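Local atomic coordinates of YHR177W (PDB entry 4M8B), a protein that binds DNA through a WOPR domain, the portion of the longer protein held in this chain, and probably acts as a transcription factor. Residues 70-75 with 82-87; 119-124 with 144-149. All coordinates share one frame; numbering follows the deposited sequence.

Contact 1: residues 70-75 with 82-87. With nucleotides of chain B; nucleotides of chain A.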
loop_
_atom_site.group_PDB
_atom_site.type_symbol
_atom_site.label_atom_id
_atom_site.label_comp_id
_atom_site.label_asym_id
_atom_site.label_seq_id
_atom_site.Cartn_x
_atom_site.Cartn_y
_atom_site.Cartn_z
ATOM N N SER C 70 -0.153 2.412 -14.949
ATOM C CA SER C 70 -0.364 1.075 -15.502
ATOM C C SER C 70 0.201 0.004 -14.578
ATOM O O SER C 70 1.391 0.004 -14.263
ATOM C CB SER C 70 0.268 0.951 -16.888
ATOM O OG SER C 70 -0.513 1.618 -17.862
ATOM N N TRP C 71 -0.658 -0.918 -14.160
ATOM C CA TRP C 71 -0.268 -1.939 -13.199
ATOM C C TRP C 71 -0.431 -3.350 -13.742
ATOM O O TRP C 71 -1.331 -3.621 -14.538
ATOM C CB TRP C 71 -1.084 -1.781 -11.915
ATOM C CG TRP C 71 -0.868 -0.459 -11.251
ATOM C CD1 TRP C 71 -1.727 0.602 -11.231
ATOM C CD2 TRP C 71 0.294 -0.046 -10.523
ATOM N NE1 TRP C 71 -1.174 1.642 -10.529
ATOM C CE2 TRP C 71 0.067 1.268 -10.085
ATOM C CE3 TRP C 71 1.502 -0.672 -10.201
ATOM C CZ2 TRP C 71 1.006 1.975 -9.336
ATOM C CZ3 TRP C 71 2.429 0.030 -9.461
ATOM C CH2 TRP C 71 2.178 1.340 -9.035
ATOM N N SER C 72 0.441 -4.248 -13.296
ATOM C CA SER C 72 0.330 -5.659 -13.636
ATOM C C SER C 72 -0.893 -6.243 -12.953
ATOM O O SER C 72 -1.518 -5.584 -12.119
ATOM C CB SER C 72 1.572 -6.416 -13.174
ATOM O OG SER C 72 1.561 -6.598 -11.772
ATOM N N PRO C 73 -1.253 -7.480 -13.315
ATOM C CA PRO C 73 -2.313 -8.180 -12.586
ATOM C C PRO C 73 -1.852 -8.408 -11.153
ATOM O O PRO C 73 -0.645 -8.503 -10.916
ATOM C CB PRO C 73 -2.420 -9.517 -13.321
ATOM C CG PRO C 73 -1.856 -9.254 -14.685
ATOM C CD PRO C 73 -0.764 -8.251 -14.470
ATOM N N SER C 74 -2.791 -8.493 -10.217
ATOM C CA SER C 74 -2.449 -8.657 -8.808
ATOM C C SER C 74 -1.774 -9.995 -8.517
ATOM O O SER C 74 -2.168 -11.031 -9.053
ATOM C CB SER C 74 -3.701 -8.530 -7.943
ATOM O OG SER C 74 -4.572 -9.627 -8.147
ATOM N N ARG C 75 -0.750 -9.958 -7.669
ATOM C CA ARG C 75 -0.159 -11.170 -7.109
ATOM C C ARG C 75 -0.287 -11.117 -5.590
ATOM O O ARG C 75 -0.414 -10.037 -5.016
ATOM C CB ARG C 75 1.312 -11.304 -7.516
ATOM C CG ARG C 75 1.529 -11.592 -8.995
ATOM C CD ARG C 75 1.013 -12.972 -9.377
ATOM N NE ARG C 75 1.164 -13.240 -10.806
ATOM C CZ ARG C 75 0.172 -13.178 -11.688
ATOM N NH1 ARG C 75 -1.052 -12.863 -11.290
ATOM N NH2 ARG C 75 0.403 -13.437 -12.967
ATOM N N VAL C 82 0.102 -7.317 -4.453
ATOM C CA VAL C 82 1.219 -6.587 -5.041
ATOM C C VAL C 82 1.004 -6.343 -6.533
ATOM O O VAL C 82 0.489 -7.204 -7.246
ATOM C CB VAL C 82 2.553 -7.328 -4.827
ATOM C CG1 VAL C 82 3.686 -6.602 -5.531
ATOM C CG2 VAL C 82 2.849 -7.452 -3.348
ATOM N N TYR C 83 1.401 -5.163 -6.999
ATOM C CA TYR C 83 1.259 -4.810 -8.404
ATOM C C TYR C 83 2.550 -4.185 -8.927
ATOM O O TYR C 83 3.295 -3.560 -8.173
ATOM C CB TYR C 83 0.103 -3.829 -8.590
ATOM C CG TYR C 83 -1.208 -4.260 -7.969
ATOM C CD1 TYR C 83 -1.439 -4.108 -6.611
ATOM C CD2 TYR C 83 -2.227 -4.790 -8.746
ATOM C CE1 TYR C 83 -2.643 -4.486 -6.043
ATOM C CE2 TYR C 83 -3.432 -5.170 -8.186
ATOM C CZ TYR C 83 -3.634 -5.015 -6.835
ATOM O OH TYR C 83 -4.831 -5.394 -6.273
ATOM N N ARG C 84 2.807 -4.344 -10.222
ATOM C CA ARG C 84 4.019 -3.806 -10.829
ATOM C C ARG C 84 3.695 -2.818 -11.943
ATOM O O ARG C 84 2.846 -3.088 -12.789
ATOM C CB ARG C 84 4.890 -4.944 -11.363
ATOM C CG ARG C 84 5.242 -5.974 -10.306
ATOM C CD ARG C 84 6.683 -6.416 -10.431
ATOM N NE ARG C 84 6.869 -7.353 -11.531
ATOM C CZ ARG C 84 8.015 -7.519 -12.182
ATOM N NH1 ARG C 84 9.078 -6.801 -11.849
ATOM N NH2 ARG C 84 8.091 -8.397 -13.168
ATOM N N GLU C 85 4.367 -1.671 -11.935
ATOM C CA GLU C 85 4.162 -0.676 -12.981
ATOM C C GLU C 85 4.913 -1.067 -14.249
ATOM O O GLU C 85 6.050 -1.541 -14.185
ATOM C CB GLU C 85 4.619 0.711 -12.527
ATOM C CG GLU C 85 4.234 1.815 -13.503
ATOM C CD GLU C 85 5.145 3.025 -13.426
ATOM O OE1 GLU C 85 6.152 2.970 -12.692
ATOM O OE2 GLU C 85 4.854 4.032 -14.108
ATOM N N TYR C 86 4.275 -0.867 -15.399
ATOM C CA TYR C 86 4.893 -1.175 -16.684
ATOM C C TYR C 86 4.628 -0.091 -17.728
ATOM O O TYR C 86 3.558 0.518 -17.749
ATOM C CB TYR C 86 4.414 -2.536 -17.203
ATOM C CG TYR C 86 2.947 -2.584 -17.572
ATOM C CD1 TYR C 86 2.512 -2.180 -18.825
ATOM C CD2 TYR C 86 1.999 -3.047 -16.674
ATOM C CE1 TYR C 86 1.175 -2.225 -19.168
ATOM C CE2 TYR C 86 0.658 -3.098 -17.010
ATOM C CZ TYR C 86 0.253 -2.685 -18.257
ATOM O OH TYR C 86 -1.081 -2.733 -18.596
ATOM N N ASN C 87 5.615 0.141 -18.590
ATOM C CA ASN C 87 5.472 1.067 -19.710
ATOM C C ASN C 87 5.874 0.406 -21.023
ATOM O O ASN C 87 6.256 -0.765 -21.046
ATOM C CB ASN C 87 6.311 2.328 -19.486
ATOM C CG ASN C 87 5.786 3.185 -18.355
ATOM O OD1 ASN C 87 4.606 3.125 -18.012
ATOM N ND2 ASN C 87 6.661 3.997 -17.770
ATOM P P DA B 7 2.738 -16.203 -13.526
ATOM O OP1 DA B 7 3.919 -16.516 -14.362
ATOM O OP2 DA B 7 2.632 -14.890 -12.848
ATOM O "O5'" DA B 7 1.443 -16.411 -14.427
ATOM C "C5'" DA B 7 1.305 -17.656 -15.077
ATOM C "C4'" DA B 7 -0.119 -18.163 -14.994
ATOM O "O4'" DA B 7 -0.606 -18.160 -13.625
ATOM C "C3'" DA B 7 -1.105 -17.331 -15.796
ATOM O "O3'" DA B 7 -1.733 -18.224 -16.694
ATOM C "C2'" DA B 7 -2.039 -16.740 -14.739
ATOM C "C1'" DA B 7 -1.971 -17.791 -13.642
ATOM N N9 DA B 7 -2.377 -17.351 -12.306
ATOM C C8 DA B 7 -1.681 -16.555 -11.439
ATOM N N7 DA B 7 -2.295 -16.336 -10.299
ATOM C C5 DA B 7 -3.478 -17.039 -10.423
ATOM C C6 DA B 7 -4.567 -17.215 -9.553
ATOM N N6 DA B 7 -4.623 -16.665 -8.336
ATOM N N1 DA B 7 -5.589 -17.978 -9.985
ATOM C C2 DA B 7 -5.511 -18.529 -11.202
ATOM N N3 DA B 7 -4.540 -18.436 -12.109
ATOM C C4 DA B 7 -3.542 -17.669 -11.650
ATOM P P DG A 11 -9.239 -6.198 -1.518
ATOM O OP1 DG A 11 -10.376 -6.646 -0.689
ATOM O OP2 DG A 11 -8.356 -5.130 -1.002
ATOM O "O5'" DG A 11 -8.337 -7.471 -1.865
ATOM C "C5'" DG A 11 -8.800 -8.806 -1.634
ATOM C "C4'" DG A 11 -9.771 -9.290 -2.701
ATOM O "O4'" DG A 11 -9.311 -8.909 -4.015
ATOM C "C3'" DG A 11 -9.918 -10.801 -2.811
ATOM O "O3'" DG A 11 -10.894 -11.268 -1.889
ATOM C "C2'" DG A 11 -10.325 -11.025 -4.269
ATOM C "C1'" DG A 11 -9.883 -9.757 -4.989
ATOM N N9 DG A 11 -8.918 -9.936 -6.077
ATOM C C8 DG A 11 -7.648 -9.414 -6.154
ATOM N N7 DG A 11 -7.019 -9.725 -7.258
ATOM C C5 DG A 11 -7.931 -10.498 -7.963
ATOM C C6 DG A 11 -7.814 -11.117 -9.230
ATOM O O6 DG A 11 -6.850 -11.109 -10.012
ATOM N N1 DG A 11 -8.976 -11.806 -9.570
ATOM C C2 DG A 11 -10.104 -11.886 -8.787
ATOM N N2 DG A 11 -11.128 -12.598 -9.285
ATOM N N3 DG A 11 -10.225 -11.309 -7.600
ATOM C C4 DG A 11 -9.103 -10.634 -7.251
HETATM O O HOH W 1 2.230 3.395 -15.749
HETATM O O HOH W 2 -3.372 -2.534 -16.702
HETATM O O HOH W 3 2.301 -8.155 -9.276
#
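S74 and Y83 meet side chain to side chain, S74 CB coming obliquely to Y83 CE2 at 3.4 Å. S74 OG lies between its backbone N and carbonyl carbon (chi1 69°) and donates a hydrogen bond to N7 of DG11 of chain A at 2.6 Å. Next along the chain, R75 grips the other DNA strand. R75 NH2 donates to OP2 of DA7 of chain B at 2.7 Å, NE adds a weak bond to the same oxygen, and C8 of that adenine lies over one face of the guanidinium. NH1 turns back to S74 O, which helps fix the head group. Behind these groups R75 and V82 form an antiparallel hydrogen-bonded pair, V82 N reaching R75 O at 2.8 Å. S72 holds R84 twice: its N donates to R84 O, and S72 OG accepts from R84 N at 3.0 Å, a side chain doing backbone work where the register slips by one residue before R75. Further back, S70 CB sits over a face of the Y86 ring while W71 O meets the ring edge; Y86 N donates to S70 O. The W71 indole rests obliquely on E85 N and Y83 CB, and its NE1 is hydrogen-bonded to D67 OD1. The hydroxyl at a purine N7 is a major-groove contact, whereas the arginine N-H groups bond a backbone phosphate oxygen, where opposite charge probably adds to the attraction: adjacent residues address base and backbone on opposite strands.

Contact 2: residues 119-124 with 144-149; sequences LKKTFS and AYYTEK. With EDO (1,2-ethanediol), chain D; nucleotides of chain A.
L119 packs on Y146 in an antiparallel beta hairpin, strand 113-128 against strand 137-147, within the sheet of the WOPR domain. L119-Y146 and K121-A144 are hydrogen-bonded pairs, with L119 N donating to Y146 O at 2.7 Å; K120-Y145 between them is a non-hydrogen-bonded pair. L119 CB stands over one face of the Y146 ring, 3.8 Å from its centroid, in a CH-pi contact, while CD1 goes on to Y146 CE2 and to E148 CG. On the same face of the sheet K121 can be followed outward. Its CB lies near Y146 CE1. K121 CG, set between the backbone N and the carbonyl carbon (chi1 68°), has the methyl CB of A144 at 3.9 Å and Y146 CE1 equally close. K121 CD comes obliquely to CE1 of the Y146 ring at 3.5 Å, after which the bend at chi3 leads to NZ, hydrogen-bonded to I13 O and placed for a cation-pi contact with F80. On the other face K120 and Y145 run side by side, pointing the same way; K120 NZ makes a salt bridge and Y145 OH a hydrogen bond to OD2 of D67. Midway along the lysine chain, K120 CD lies 3.9 Å from Y145 CE1.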
loop_
_atom_site.group_PDB
_atom_site.type_symbol
_atom_site.label_atom_id
_atom_site.label_comp_id
_atom_site.label_asym_id
_atom_site.label_seq_id
_atom_site.Cartn_x
_atom_site.Cartn_y
_atom_site.Cartn_z
ATOM N N LEU C 119 6.597 -0.240 -7.398
ATOM C CA LEU C 119 5.716 -1.284 -6.890
ATOM C C LEU C 119 4.646 -0.714 -5.962
ATOM O O LEU C 119 4.846 0.319 -5.325
ATOM C CB LEU C 119 6.533 -2.347 -6.151
ATOM C CG LEU C 119 7.492 -3.194 -6.988
ATOM C CD1 LEU C 119 8.553 -3.825 -6.107
ATOM C CD2 LEU C 119 6.724 -4.268 -7.734
ATOM N N LYS C 120 3.509 -1.398 -5.893
ATOM C CA LYS C 120 2.440 -1.030 -4.971
ATOM C C LYS C 120 1.936 -2.264 -4.236
ATOM O O LYS C 120 1.722 -3.314 -4.846
ATOM C CB LYS C 120 1.286 -0.349 -5.718
ATOM C CG LYS C 120 -0.050 -0.397 -4.987
ATOM C CD LYS C 120 -1.101 0.487 -5.656
ATOM C CE LYS C 120 -1.370 0.059 -7.089
ATOM N NZ LYS C 120 -2.411 0.912 -7.734
ATOM N N LYS C 121 1.762 -2.141 -2.925
ATOM C CA LYS C 121 1.159 -3.214 -2.141
ATOM C C LYS C 121 -0.040 -2.678 -1.369
ATOM O O LYS C 121 -0.023 -1.546 -0.889
ATOM C CB LYS C 121 2.185 -3.867 -1.208
ATOM C CG LYS C 121 2.670 -2.990 -0.075
ATOM C CD LYS C 121 3.986 -3.516 0.484
ATOM C CE LYS C 121 3.907 -4.999 0.772
ATOM N NZ LYS C 121 5.218 -5.540 1.232
ATOM N N THR C 122 -1.088 -3.489 -1.270
ATOM C CA THR C 122 -2.340 -3.039 -0.676
ATOM C C THR C 122 -2.794 -3.988 0.419
ATOM O O THR C 122 -2.444 -5.167 0.418
ATOM C CB THR C 122 -3.462 -2.921 -1.733
ATOM O OG1 THR C 122 -3.720 -4.209 -2.305
ATOM C CG2 THR C 122 -3.062 -1.952 -2.837
ATOM N N PHE C 123 -3.585 -3.462 1.345
ATOM C CA PHE C 123 -4.118 -4.244 2.446
ATOM C C PHE C 123 -5.444 -3.643 2.883
ATOM O O PHE C 123 -5.583 -2.422 2.958
ATOM C CB PHE C 123 -3.130 -4.249 3.617
ATOM C CG PHE C 123 -3.570 -5.092 4.781
ATOM C CD1 PHE C 123 -4.440 -4.584 5.734
ATOM C CD2 PHE C 123 -3.110 -6.389 4.926
ATOM C CE1 PHE C 123 -4.847 -5.359 6.806
ATOM C CE2 PHE C 123 -3.512 -7.171 5.996
ATOM C CZ PHE C 123 -4.382 -6.655 6.938
ATOM N N SER C 124 -6.424 -4.496 3.159
ATOM C CA SER C 124 -7.719 -4.031 3.641
ATOM C C SER C 124 -8.026 -4.624 5.009
ATOM O O SER C 124 -7.825 -5.816 5.240
ATOM C CB SER C 124 -8.833 -4.368 2.647
ATOM O OG SER C 124 -8.906 -5.762 2.414
ATOM N N ALA C 144 0.640 1.311 -0.303
ATOM C CA ALA C 144 2.036 1.669 -0.088
ATOM C C ALA C 144 2.831 1.566 -1.380
ATOM O O ALA C 144 2.793 0.543 -2.060
ATOM C CB ALA C 144 2.653 0.794 0.995
ATOM N N TYR C 145 3.549 2.633 -1.716
ATOM C CA TYR C 145 4.380 2.640 -2.910
ATOM C C TYR C 145 5.849 2.506 -2.540
ATOM O O TYR C 145 6.309 3.066 -1.544
ATOM C CB TYR C 145 4.162 3.919 -3.718
ATOM C CG TYR C 145 2.760 4.076 -4.248
ATOM C CD1 TYR C 145 2.409 3.583 -5.495
ATOM C CD2 TYR C 145 1.785 4.716 -3.501
ATOM C CE1 TYR C 145 1.127 3.728 -5.985
ATOM C CE2 TYR C 145 0.502 4.865 -3.983
ATOM C CZ TYR C 145 0.178 4.370 -5.224
ATOM O OH TYR C 145 -1.104 4.517 -5.700
ATOM N N TYR C 146 6.580 1.762 -3.358
ATOM C CA TYR C 146 8.003 1.560 -3.138
ATOM C C TYR C 146 8.643 1.057 -4.420
ATOM O O TYR C 146 7.974 0.929 -5.445
ATOM C CB TYR C 146 8.238 0.577 -1.989
ATOM C CG TYR C 146 7.647 -0.793 -2.218
ATOM C CD1 TYR C 146 6.283 -1.010 -2.097
ATOM C CD2 TYR C 146 8.456 -1.873 -2.542
ATOM C CE1 TYR C 146 5.739 -2.260 -2.305
ATOM C CE2 TYR C 146 7.920 -3.129 -2.748
ATOM C CZ TYR C 146 6.562 -3.315 -2.627
ATOM O OH TYR C 146 6.024 -4.563 -2.831
ATOM N N THR C 147 9.939 0.778 -4.369
ATOM C CA THR C 147 10.647 0.318 -5.556
ATOM C C THR C 147 11.630 -0.792 -5.218
ATOM O O THR C 147 12.138 -0.857 -4.099
ATOM C CB THR C 147 11.390 1.475 -6.248
ATOM O OG1 THR C 147 12.005 1.001 -7.451
ATOM C CG2 THR C 147 12.455 2.043 -5.328
ATOM N N GLU C 148 11.877 -1.666 -6.191
ATOM C CA GLU C 148 12.825 -2.765 -6.038
ATOM C C GLU C 148 14.163 -2.237 -5.531
ATOM O O GLU C 148 14.773 -2.817 -4.634
ATOM C CB GLU C 148 13.011 -3.485 -7.378
ATOM C CG GLU C 148 11.701 -3.885 -8.056
ATOM C CD GLU C 148 11.895 -4.388 -9.480
ATOM O OE1 GLU C 148 10.887 -4.745 -10.129
ATOM O OE2 GLU C 148 13.051 -4.425 -9.951
ATOM N N LYS C 149 14.591 -1.121 -6.108
ATOM C CA LYS C 149 15.835 -0.455 -5.739
ATOM C C LYS C 149 15.903 -0.164 -4.242
ATOM O O LYS C 149 16.944 -0.347 -3.612
ATOM C CB LYS C 149 15.968 0.847 -6.534
ATOM C CG LYS C 149 17.352 1.470 -6.532
ATOM C CD LYS C 149 17.378 2.686 -7.445
ATOM C CE LYS C 149 18.787 3.216 -7.649
ATOM N NZ LYS C 149 18.796 4.369 -8.593
HETATM C C1 EDO D . -6.854 -2.101 -0.371
HETATM O O1 EDO D . -7.592 -2.064 0.857
HETATM C C2 EDO D . -7.788 -1.727 -1.513
HETATM O O2 EDO D . -7.933 -0.302 -1.566
ATOM P P DG A 11 -9.239 -6.198 -1.518
ATOM O OP1 DG A 11 -10.376 -6.646 -0.689
ATOM O OP2 DG A 11 -8.356 -5.130 -1.002
ATOM O "O5'" DG A 11 -8.337 -7.471 -1.865
ATOM C "C5'" DG A 11 -8.800 -8.806 -1.634
ATOM C "C4'" DG A 11 -9.771 -9.290 -2.701
ATOM O "O4'" DG A 11 -9.311 -8.909 -4.015
ATOM C "C3'" DG A 11 -9.918 -10.801 -2.811
ATOM O "O3'" DG A 11 -10.894 -11.268 -1.889
ATOM C "C2'" DG A 11 -10.325 -11.025 -4.269
ATOM C "C1'" DG A 11 -9.883 -9.757 -4.989
ATOM N N9 DG A 11 -8.918 -9.936 -6.077
ATOM C C8 DG A 11 -7.648 -9.414 -6.154
ATOM N N7 DG A 11 -7.019 -9.725 -7.258
ATOM C C5 DG A 11 -7.931 -10.498 -7.963
ATOM C C6 DG A 11 -7.814 -11.117 -9.230
ATOM O O6 DG A 11 -6.850 -11.109 -10.012
ATOM N N1 DG A 11 -8.976 -11.806 -9.570
ATOM C C2 DG A 11 -10.104 -11.886 -8.787
ATOM N N2 DG A 11 -11.128 -12.598 -9.285
ATOM N N3 DG A 11 -10.225 -11.309 -7.600
ATOM C C4 DG A 11 -9.103 -10.634 -7.251
#

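From the N terminus, the chain first lays down contact 1, where 82-87 returns against 70-75 and closes the short turn between strands 75-77 and 80-88. It then runs on to strand 113-128, and contact 2 closes the longer connection to strand 137-147. The two are in series, neither enclosing nor crossing the other, with centres about 10 Å apart. Strand 80-88 pairs antiparallel with 113-128, so both belong to one sheet; Y83 N and K120 O are a probable hydrogen bond across that seam. K120 also makes a cation-pi contact with W71, and R84 CG packs on L119 CD2. The DNA-contacting loop is thereby tied to the central hairpin.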